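Local coordinates for protein PRD-containing transcription regulator (Lactobacillus casei, PDB 3NUF) that probably regulates transcription through a PRD, a helical regulatory domain that in related bacterial regulators responds to phosphorylation by the sugar phosphotransferase system, at residues Thr29-Val32 / Asn33-Lys37. Residues are numbered along the deposited sequence; the frame is centred on the assembly and turned at random.
With EDO (1,2-ethanediol), chain G.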
loop_
_atom_site.group_PDB
_atom_site.type_symbol
_atom_site.label_atom_id
_atom_site.label_comp_id
_atom_site.label_asym_id
_atom_site.label_seq_id
_atom_site.Cartn_x
_atom_site.Cartn_y
_atom_site.Cartn_z
ATOM N N THR A 29 8.130 -6.272 -5.525
ATOM C CA THR A 29 7.242 -6.660 -6.613
ATOM C C THR A 29 6.053 -7.441 -6.086
ATOM O O THR A 29 4.928 -7.161 -6.436
ATOM C CB THR A 29 7.940 -7.460 -7.699
ATOM O OG1 THR A 29 9.046 -6.680 -8.184
ATOM C CG2 THR A 29 6.991 -7.763 -8.888
ATOM N N ALA A 30 6.323 -8.432 -5.219
ATOM C CA ALA A 30 5.258 -9.229 -4.625
ATOM C C ALA A 30 4.242 -8.366 -3.881
ATOM O O ALA A 30 3.023 -8.541 -4.018
ATOM C CB ALA A 30 5.829 -10.279 -3.681
ATOM N N LEU A 31 4.773 -7.398 -3.145
ATOM C CA LEU A 31 3.886 -6.527 -2.331
ATOM C C LEU A 31 3.009 -5.620 -3.229
ATOM O O LEU A 31 1.807 -5.509 -2.992
ATOM C CB LEU A 31 4.728 -5.699 -1.346
ATOM C CG LEU A 31 3.955 -4.725 -0.465
ATOM C CD1 LEU A 31 2.888 -5.451 0.351
ATOM C CD2 LEU A 31 4.925 -3.975 0.466
ATOM N N VAL A 32 3.624 -4.935 -4.197
ATOM C CA VAL A 32 2.827 -4.135 -5.119
ATOM C C VAL A 32 1.769 -4.978 -5.820
ATOM O O VAL A 32 0.589 -4.581 -5.919
ATOM C CB VAL A 32 3.756 -3.435 -6.141
ATOM C CG1 VAL A 32 2.928 -2.715 -7.209
ATOM C CG2 VAL A 32 4.615 -2.442 -5.453
ATOM N N ASN A 33 2.150 -6.146 -6.343
ATOM C CA ASN A 33 1.195 -7.020 -6.955
ATOM C C ASN A 33 0.036 -7.364 -6.011
ATOM O O ASN A 33 -1.138 -7.370 -6.386
ATOM C CB ASN A 33 1.840 -8.341 -7.369
ATOM C CG ASN A 33 2.800 -8.239 -8.536
ATOM O OD1 ASN A 33 2.856 -7.263 -9.221
ATOM N ND2 ASN A 33 3.560 -9.318 -8.737
ATOM N N TYR A 34 0.388 -7.719 -4.751
ATOM C CA TYR A 34 -0.607 -8.074 -3.733
ATOM C C TYR A 34 -1.600 -6.937 -3.509
ATOM O O TYR A 34 -2.833 -7.139 -3.470
ATOM C CB TYR A 34 0.084 -8.477 -2.430
ATOM C CG TYR A 34 -0.804 -8.604 -1.233
ATOM C CD1 TYR A 34 -1.434 -9.795 -0.954
ATOM C CD2 TYR A 34 -1.004 -7.545 -0.362
ATOM C CE1 TYR A 34 -2.234 -9.921 0.149
ATOM C CE2 TYR A 34 -1.840 -7.662 0.722
ATOM C CZ TYR A 34 -2.425 -8.856 0.954
ATOM O OH TYR A 34 -3.251 -9.005 2.068
ATOM N N VAL A 35 -1.076 -5.730 -3.360
ATOM C CA VAL A 35 -1.945 -4.567 -3.106
ATOM C C VAL A 35 -2.882 -4.275 -4.303
ATOM O O VAL A 35 -4.077 -4.001 -4.120
ATOM C CB VAL A 35 -1.184 -3.357 -2.683
ATOM C CG1 VAL A 35 -2.115 -2.156 -2.511
ATOM C CG2 VAL A 35 -0.480 -3.625 -1.349
ATOM N N ILE A 36 -2.346 -4.367 -5.514
ATOM C CA ILE A 36 -3.157 -4.148 -6.723
ATOM C C ILE A 36 -4.296 -5.170 -6.750
ATOM O O ILE A 36 -5.465 -4.835 -6.985
ATOM C CB ILE A 36 -2.299 -4.241 -7.981
ATOM C CG1 ILE A 36 -1.394 -3.021 -8.093
ATOM C CG2 ILE A 36 -3.206 -4.357 -9.215
ATOM C CD1 ILE A 36 -0.325 -3.111 -9.205
ATOM N N LYS A 37 -3.980 -6.422 -6.509
ATOM C CA LYS A 37 -5.001 -7.492 -6.508
ATOM C C LYS A 37 -6.020 -7.404 -5.394
ATOM O O LYS A 37 -7.220 -7.682 -5.559
ATOM C CB LYS A 37 -4.313 -8.821 -6.519
ATOM C CG LYS A 37 -3.591 -9.101 -7.852
ATOM C CD LYS A 37 -2.889 -10.453 -7.848
ATOM C CE LYS A 37 -1.578 -10.492 -7.129
ATOM N NZ LYS A 37 -0.856 -11.840 -7.311
HETATM C C1 EDO G . -3.676 -11.963 2.788
HETATM O O1 EDO G . -4.548 -10.865 2.509
HETATM C C2 EDO G . -3.437 -11.991 4.272
HETATM O O2 EDO G . -2.028 -11.924 4.528
#
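V32 and I36 meet one turn apart on helix 25-41, CG1 of V32 lying 3.8 Å from CD1 of I36. I36 CG1 stands anti to its carbonyl carbon (chi1 -72°), which lays the ethyl arm back past the V32 carbonyl and carries CD1 to the valine. L31 and V35 run alongside each other, pointing the same way, with a looser approach of 4.2 Å between L31 CD1 and V35 CG2.

On the polar side, T29 and N33 are also neighbours, the methyl CG2 of T29 being 3.8 Å from ND2 of N33. The side-chain amide of N33, though close to T29 O, makes no hydrogen bond to it because the angle is poor; T29 O instead accepts N33 N, 3.0 Å away with an N-H...O angle of 171°. T29 OG1 is hydrogen-bonded to A25 O, one turn earlier in the helix. The same i to i+4 alpha-helical pattern continues from Y34 N to A30 O, V35 N to L31 O and I36 N to V32 O.

Y34 OH meets O1 of a 1,2-ethanediol, probably from the crystallisation liquor, in a hydrogen bond whose modelled 2.3 Å is doubtfully short, with either group able to donate. O1 lies in the ring plane at its edge, and the diol is also hydrogen-bonded to Q92 NE2 and H96 ND1; the Y34 ring stacks on H96.

V32, V35 and I36 pack against helix 48-67, while L31 and V35 reach helix 84-97, so the inner face of this part of helix 25-41 packs on both within the all-helical PRD, V35 touching each.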